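PDB 3MFQ: high-affinity zinc uptake system protein znuA from Streptococcus suis, which binds zinc and is probably the solute-binding component of an ABC-type metal uptake system. Local coordinates for residues P7-T12 / Q124-A129; V118-L123 / E132-N137; E203-I208 / K235-Q240. All blocks are in the same frame, centred on the assembly; numbering follows the deposited sequence.

Contact 1 (P7-T12 / Q124-A129); sequences PRVAVT and QKLLPA
Pro-7 O takes part in a backbone hydrogen bond with Glu-29, and Val-9 bonds through its backbone to Glu-29 and Asp-31. These bonds hold the two residues against strand 29-32. Their side chains both point toward residues 124-129, and the contact there is purely apolar. Leu-126 reaches in with its CD2 branch. That methyl lies 3.6 Å from Val-9 CG2 and 4.0 Å from Pro-7 CB. Leu-126 CG stands anti to its own backbone N (chi1 -179°), which carries the branch in toward the strand. Val-9 and Leu-126 lie alongside each other with their ends pointing opposite ways. Strand 8-11 is an inner strand of the four-stranded parallel sheet, between 29-32 and 58-61. The loop 124-129 follows helix 109-123 and leads into the long helix 131-156, and it closes over the start of this strand. Leu-126 also touches Leu-58 of the next strand. Leu-127 meets the proline ring at a different place. Its CD2 is 3.5 Å from Pro-7 CG, and the leucine side chain runs nearly perpendicular to that of the proline. The same leucine packs on Glu-27 and Val-28, just before strand 29-32.

Contact 2 (V118-L123 / E132-N137); sequences VASEEL and EMIQKN
Residues 118-123 form the last turns of helix 109-123, and residues 132-137 lie near the start of helix 131-156. The two helices run roughly antiparallel here, joined by a short loop as a helical hairpin. They come closest at Ser-120 and Gln-135, whose CA atoms are 6.9 Å apart. Near the end of the first helix Ala-119 O accepts from two backbone donors, Glu-122 N at 3.2 Å and Leu-123 N at 3.0 Å. No hydrogen bond joins the two segments directly. Ile-134 carries the contact with both of its branches. CD1 is 4.0 Å from Leu-123 CB and also lies by the backbone carbonyl of Leu-123. CG2, anti to the backbone N of Ile-134, turns to Ser-120 and stops 4.0 Å from OG. That hydroxyl is buried, and its hydrogen bonds are with Gln-124 NE2 and Thr-138 OG1. Ser-120 thus adds a polar tie between the helices through Thr-138. On the sheet side Leu-123 packs on Leu-58 of strand 58-61 and on Val-20 and Ala-24 of helix 14-24. Asn-137 ND2 bonds to Leu-23 O of the same helix.

Contact 3 (E203-I208 / K235-Q240); sequences ETVNLI and KAKGGQ
Lys-237 lays its aliphatic chain across Val-205 and brings its ammonium to the neighbouring Asn-206. The hydrocarbon part meets the valine loosely, with Lys-237 CD 4.2 Å from Val-205 CG1. The chain is extended beyond CG, so it spans the gap from the loop to the helix, where the nearest CA atoms, those of Val-205 and Lys-237, are 8.5 Å apart. NZ then donates to Asn-206 OD1 at 2.7 Å. The C=O...N angle is 140° and the donor is tilted 18° from the carbonyl plane. In Asn-206, CG anti to the carbonyl carbon puts the amide on the lysine's side, and chi2 (-10°) turns its oxygen to NZ. The two segments belong to a run of alternating helices and strands in the C-terminal half: helix 198-211, strand 215-217, helix 225-235 and strand 242-244. Lys-237 lies in the turn that ends helix 225-235. This is a type I beta turn from Lys-235 to Gly-238, whose Gly-238 N to Lys-235 O bond is weak. Gly-238 leaves the helical conformation with positive phi. Val-205 is buried and also packs on Leu-230 and Ala-233 of helix 225-235. Ile-208, one turn further on, touches Val-234 of that helix and Val-241 beyond the loop.

Contacts 1 and 2 are neighbours, with centres 10 Å apart. Their segments cross along the chain, since 124-129 lies between the two helical segments of contact 2. Gln-124 OE1 probably hydrogen-bonds to Gln-135 NE2 at 2.7 Å, and Val-9 CG2 packs on Leu-123 CD2. Together they join the parallel sheet to helices 109-123 and 131-156. Contact 2 is buried and contact 1 partly so. Contact 1 is wholly apolar, while in contact 2 an isoleucine also packs on a hydroxyl and a backbone carbonyl. The centre of contact 3 lies about 50 Å from both, across the chain's centre. It is partly buried, with Val-205 buried and Lys-237 exposed, and alone has a hydrogen bond across its segments.

Contact 1 (P7-T12 / Q124-A129)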
# COMPACT_ATOMS: atom_id res chain seq x y z
N PRO A 7 11.40 23.41 8.19
CA PRO A 7 11.16 22.27 9.08
C PRO A 7 11.52 20.95 8.41
O PRO A 7 11.30 20.79 7.21
CB PRO A 7 9.65 22.35 9.33
CG PRO A 7 9.30 23.76 9.13
CD PRO A 7 10.21 24.26 8.04
N ARG A 8 12.07 20.03 9.18
CA ARG A 8 12.47 18.73 8.66
C ARG A 8 11.52 17.65 9.14
O ARG A 8 11.39 17.40 10.34
CB ARG A 8 13.91 18.41 9.06
CG ARG A 8 14.50 17.16 8.41
CD ARG A 8 16.01 17.26 8.26
NE ARG A 8 16.39 18.46 7.52
CZ ARG A 8 16.33 18.57 6.19
NH1 ARG A 8 15.89 17.55 5.46
NH2 ARG A 8 16.69 19.69 5.60
N VAL A 9 10.86 16.99 8.19
CA VAL A 9 9.90 15.94 8.50
C VAL A 9 10.32 14.62 7.89
O VAL A 9 10.17 14.42 6.70
CB VAL A 9 8.49 16.32 7.98
CG1 VAL A 9 7.56 15.20 8.22
CG2 VAL A 9 8.03 17.61 8.60
N ALA A 10 10.80 13.70 8.73
CA ALA A 10 11.25 12.40 8.29
C ALA A 10 10.05 11.54 7.89
O ALA A 10 8.99 11.59 8.51
CB ALA A 10 12.05 11.75 9.37
N VAL A 11 10.21 10.78 6.82
CA VAL A 11 9.07 10.09 6.25
C VAL A 11 9.49 8.70 5.80
O VAL A 11 10.46 8.53 5.06
CB VAL A 11 8.44 10.92 5.09
CG1 VAL A 11 8.43 12.42 5.42
CG2 VAL A 11 9.16 10.65 3.78
N THR A 12 8.76 7.69 6.28
CA THR A 12 9.17 6.30 6.10
C THR A 12 9.06 5.83 4.66
O THR A 12 10.05 5.38 4.07
CB THR A 12 8.38 5.35 7.02
OG1 THR A 12 6.98 5.65 6.93
CG2 THR A 12 8.83 5.53 8.47
N GLN A 124 0.22 21.40 10.05
CA GLN A 124 -0.30 22.49 10.85
C GLN A 124 0.25 22.14 12.20
O GLN A 124 0.52 20.97 12.45
CB GLN A 124 -1.82 22.46 10.89
CG GLN A 124 -2.49 22.30 9.55
CD GLN A 124 -3.99 22.16 9.69
OE1 GLN A 124 -4.64 22.95 10.37
NE2 GLN A 124 -4.55 21.14 9.05
N LYS A 125 0.38 23.13 13.09
CA LYS A 125 1.02 22.93 14.39
C LYS A 125 2.54 22.76 14.26
O LYS A 125 3.25 22.69 15.26
CB LYS A 125 0.64 21.58 15.00
CG LYS A 125 1.53 21.13 16.17
CD LYS A 125 1.15 19.75 16.69
CE LYS A 125 -0.25 19.79 17.27
NZ LYS A 125 -0.59 18.50 17.92
N LEU A 126 3.02 22.66 13.03
CA LEU A 126 4.46 22.59 12.78
C LEU A 126 4.75 23.91 12.07
O LEU A 126 5.81 24.52 12.25
CB LEU A 126 4.92 21.41 11.91
CG LEU A 126 6.43 21.29 11.65
CD1 LEU A 126 7.17 21.23 12.96
CD2 LEU A 126 6.72 20.07 10.82
N LEU A 127 3.79 24.34 11.27
CA LEU A 127 3.88 25.61 10.57
C LEU A 127 2.66 26.46 10.85
O LEU A 127 1.77 26.58 10.01
CB LEU A 127 4.01 25.37 9.07
CG LEU A 127 5.34 24.83 8.57
CD1 LEU A 127 5.26 24.50 7.08
CD2 LEU A 127 6.45 25.84 8.83
N PRO A 128 2.62 27.08 12.04
CA PRO A 128 1.50 27.92 12.45
C PRO A 128 1.16 28.98 11.42
O PRO A 128 -0.01 29.32 11.25
CB PRO A 128 2.02 28.57 13.73
CG PRO A 128 3.00 27.59 14.28
CD PRO A 128 3.66 26.97 13.08
N ALA A 129 2.18 29.49 10.73
CA ALA A 129 1.98 30.54 9.74
C ALA A 129 1.43 29.98 8.43
O ALA A 129 0.80 30.71 7.66
CB ALA A 129 3.28 31.28 9.50

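Contact 2 (V118-L123 / E132-N137)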
# COMPACT_ATOMS: atom_id res chain seq x y z
N VAL A 118 -4.65 13.34 9.75
CA VAL A 118 -3.63 13.33 10.79
C VAL A 118 -2.38 14.07 10.32
O VAL A 118 -1.83 14.91 11.03
CB VAL A 118 -3.25 11.90 11.21
CG1 VAL A 118 -2.12 11.93 12.23
CG2 VAL A 118 -4.46 11.17 11.77
N ALA A 119 -1.94 13.74 9.10
CA ALA A 119 -0.77 14.38 8.51
C ALA A 119 -0.95 15.88 8.42
O ALA A 119 -0.04 16.65 8.71
CB ALA A 119 -0.49 13.79 7.14
N SER A 120 -2.14 16.30 7.99
CA SER A 120 -2.46 17.71 7.90
C SER A 120 -2.32 18.40 9.25
O SER A 120 -1.68 19.45 9.36
CB SER A 120 -3.88 17.89 7.37
OG SER A 120 -4.21 19.26 7.26
N GLU A 121 -2.91 17.80 10.28
CA GLU A 121 -2.93 18.40 11.61
C GLU A 121 -1.56 18.40 12.28
O GLU A 121 -1.35 19.05 13.30
CB GLU A 121 -3.95 17.69 12.49
CG GLU A 121 -5.32 17.55 11.83
CD GLU A 121 -6.40 17.12 12.80
OE1 GLU A 121 -7.56 16.91 12.36
OE2 GLU A 121 -6.10 16.99 14.00
N GLU A 122 -0.63 17.64 11.70
CA GLU A 122 0.74 17.60 12.21
C GLU A 122 1.64 18.59 11.49
O GLU A 122 2.61 19.10 12.05
CB GLU A 122 1.31 16.19 12.10
CG GLU A 122 0.84 15.24 13.18
CD GLU A 122 1.21 15.71 14.57
OE1 GLU A 122 0.29 16.08 15.34
OE2 GLU A 122 2.41 15.72 14.90
N LEU A 123 1.32 18.86 10.22
CA LEU A 123 2.04 19.87 9.48
C LEU A 123 1.54 21.25 9.92
O LEU A 123 2.33 22.15 10.15
CB LEU A 123 1.90 19.65 7.98
CG LEU A 123 2.56 18.35 7.48
CD1 LEU A 123 2.20 18.03 6.04
CD2 LEU A 123 4.07 18.39 7.66
N GLU A 132 -3.41 27.64 7.68
CA GLU A 132 -4.57 27.85 6.82
C GLU A 132 -4.26 27.44 5.39
O GLU A 132 -5.06 26.78 4.73
CB GLU A 132 -5.03 29.31 6.88
CG GLU A 132 -5.75 29.68 8.17
CD GLU A 132 -6.04 31.17 8.27
OE1 GLU A 132 -5.32 31.95 7.62
OE2 GLU A 132 -6.97 31.54 9.01
N MET A 133 -3.09 27.85 4.91
CA MET A 133 -2.62 27.46 3.58
C MET A 133 -2.67 25.95 3.45
O MET A 133 -3.20 25.41 2.47
CB MET A 133 -1.19 27.94 3.37
CG MET A 133 -0.66 27.69 1.97
SD MET A 133 1.14 27.57 1.92
CE MET A 133 1.44 27.79 0.17
N ILE A 134 -2.11 25.26 4.44
CA ILE A 134 -2.10 23.80 4.45
C ILE A 134 -3.50 23.21 4.52
O ILE A 134 -3.81 22.24 3.83
CB ILE A 134 -1.28 23.27 5.63
CG1 ILE A 134 0.20 23.58 5.42
CG2 ILE A 134 -1.49 21.78 5.78
CD1 ILE A 134 1.06 23.34 6.64
N GLN A 135 -4.35 23.79 5.37
CA GLN A 135 -5.73 23.34 5.48
C GLN A 135 -6.41 23.45 4.12
O GLN A 135 -7.16 22.56 3.72
CB GLN A 135 -6.48 24.19 6.49
CG GLN A 135 -5.93 24.10 7.89
CD GLN A 135 -6.53 25.14 8.81
OE1 GLN A 135 -7.44 25.88 8.42
NE2 GLN A 135 -6.03 25.21 10.03
N LYS A 136 -6.13 24.54 3.42
CA LYS A 136 -6.66 24.76 2.09
C LYS A 136 -6.15 23.68 1.15
O LYS A 136 -6.90 23.14 0.34
CB LYS A 136 -6.24 26.15 1.59
CG LYS A 136 -7.08 26.68 0.44
CD LYS A 136 -6.70 28.11 0.12
CE LYS A 136 -7.58 28.70 -0.97
NZ LYS A 136 -7.17 30.09 -1.31
N ASN A 137 -4.86 23.39 1.25
CA ASN A 137 -4.26 22.31 0.47
C ASN A 137 -4.87 20.96 0.80
O ASN A 137 -5.10 20.14 -0.09
CB ASN A 137 -2.75 22.26 0.71
CG ASN A 137 -2.03 23.43 0.09
OD1 ASN A 137 -2.66 24.32 -0.49
ND2 ASN A 137 -0.71 23.44 0.20

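Contact 3 (E203-I208 / K235-Q240)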
# COMPACT_ATOMS: atom_id res chain seq x y z
N GLU A 203 -2.92 -24.16 -2.07
CA GLU A 203 -4.18 -23.57 -1.66
C GLU A 203 -4.63 -22.58 -2.72
O GLU A 203 -5.79 -22.59 -3.15
CB GLU A 203 -4.01 -22.85 -0.33
CG GLU A 203 -4.85 -23.41 0.81
CD GLU A 203 -6.31 -23.03 0.69
OE1 GLU A 203 -6.94 -22.76 1.74
OE2 GLU A 203 -6.83 -23.00 -0.44
N THR A 204 -3.70 -21.73 -3.15
CA THR A 204 -3.99 -20.71 -4.14
C THR A 204 -4.28 -21.33 -5.50
O THR A 204 -5.21 -20.94 -6.19
CB THR A 204 -2.83 -19.71 -4.27
OG1 THR A 204 -2.52 -19.18 -2.97
CG2 THR A 204 -3.21 -18.57 -5.20
N VAL A 205 -3.47 -22.32 -5.87
CA VAL A 205 -3.67 -23.03 -7.12
C VAL A 205 -5.10 -23.56 -7.18
O VAL A 205 -5.82 -23.29 -8.14
CB VAL A 205 -2.70 -24.21 -7.26
CG1 VAL A 205 -3.01 -24.99 -8.53
CG2 VAL A 205 -1.27 -23.70 -7.28
N ASN A 206 -5.49 -24.31 -6.16
CA ASN A 206 -6.84 -24.86 -6.10
C ASN A 206 -7.90 -23.77 -6.18
O ASN A 206 -8.97 -23.96 -6.75
CB ASN A 206 -7.03 -25.67 -4.82
CG ASN A 206 -6.09 -26.86 -4.74
OD1 ASN A 206 -5.42 -27.20 -5.71
ND2 ASN A 206 -6.04 -27.49 -3.57
N LEU A 207 -7.60 -22.61 -5.60
CA LEU A 207 -8.52 -21.48 -5.65
C LEU A 207 -8.65 -20.95 -7.07
O LEU A 207 -9.74 -20.59 -7.51
CB LEU A 207 -8.06 -20.37 -4.69
CG LEU A 207 -8.77 -20.32 -3.33
CD1 LEU A 207 -9.78 -21.45 -3.18
CD2 LEU A 207 -7.77 -20.33 -2.19
N ILE A 208 -7.53 -20.89 -7.78
CA ILE A 208 -7.54 -20.46 -9.17
C ILE A 208 -8.39 -21.40 -10.01
O ILE A 208 -9.19 -20.97 -10.84
CB ILE A 208 -6.12 -20.42 -9.75
CG1 ILE A 208 -5.26 -19.43 -8.97
CG2 ILE A 208 -6.16 -20.05 -11.22
CD1 ILE A 208 -3.84 -19.34 -9.47
N LYS A 235 -0.74 -24.88 -14.23
CA LYS A 235 -0.62 -25.64 -15.47
C LYS A 235 -0.34 -27.11 -15.17
O LYS A 235 -0.73 -27.99 -15.94
CB LYS A 235 0.50 -25.06 -16.34
CG LYS A 235 0.67 -25.75 -17.68
CD LYS A 235 1.73 -25.05 -18.52
CE LYS A 235 1.78 -25.62 -19.93
NZ LYS A 235 2.71 -24.84 -20.80
N ALA A 236 0.33 -27.36 -14.05
CA ALA A 236 0.60 -28.73 -13.62
C ALA A 236 -0.70 -29.45 -13.32
O ALA A 236 -0.75 -30.68 -13.29
CB ALA A 236 1.52 -28.73 -12.41
N LYS A 237 -1.76 -28.68 -13.09
CA LYS A 237 -3.09 -29.24 -12.93
C LYS A 237 -3.93 -28.94 -14.17
O LYS A 237 -5.10 -29.31 -14.25
CB LYS A 237 -3.77 -28.67 -11.69
CG LYS A 237 -3.08 -29.06 -10.39
CD LYS A 237 -4.03 -28.96 -9.22
CE LYS A 237 -3.37 -29.45 -7.94
NZ LYS A 237 -4.31 -29.45 -6.79
N GLY A 238 -3.31 -28.25 -15.13
CA GLY A 238 -3.96 -27.88 -16.38
C GLY A 238 -5.37 -27.34 -16.27
O GLY A 238 -6.33 -28.05 -16.59
N GLY A 239 -5.50 -26.10 -15.81
CA GLY A 239 -4.36 -25.30 -15.43
C GLY A 239 -3.83 -24.42 -16.55
O GLY A 239 -3.18 -24.92 -17.47
N GLN A 240 -4.09 -23.12 -16.46
CA GLN A 240 -3.61 -22.17 -17.45
C GLN A 240 -4.11 -20.77 -17.12
O GLN A 240 -5.21 -20.38 -17.51
CB GLN A 240 -4.07 -22.58 -18.85
CG GLN A 240 -5.22 -21.74 -19.40
CD GLN A 240 -5.42 -21.94 -20.89
OE1 GLN A 240 -6.27 -22.73 -21.31
NE2 GLN A 240 -4.66 -21.21 -21.69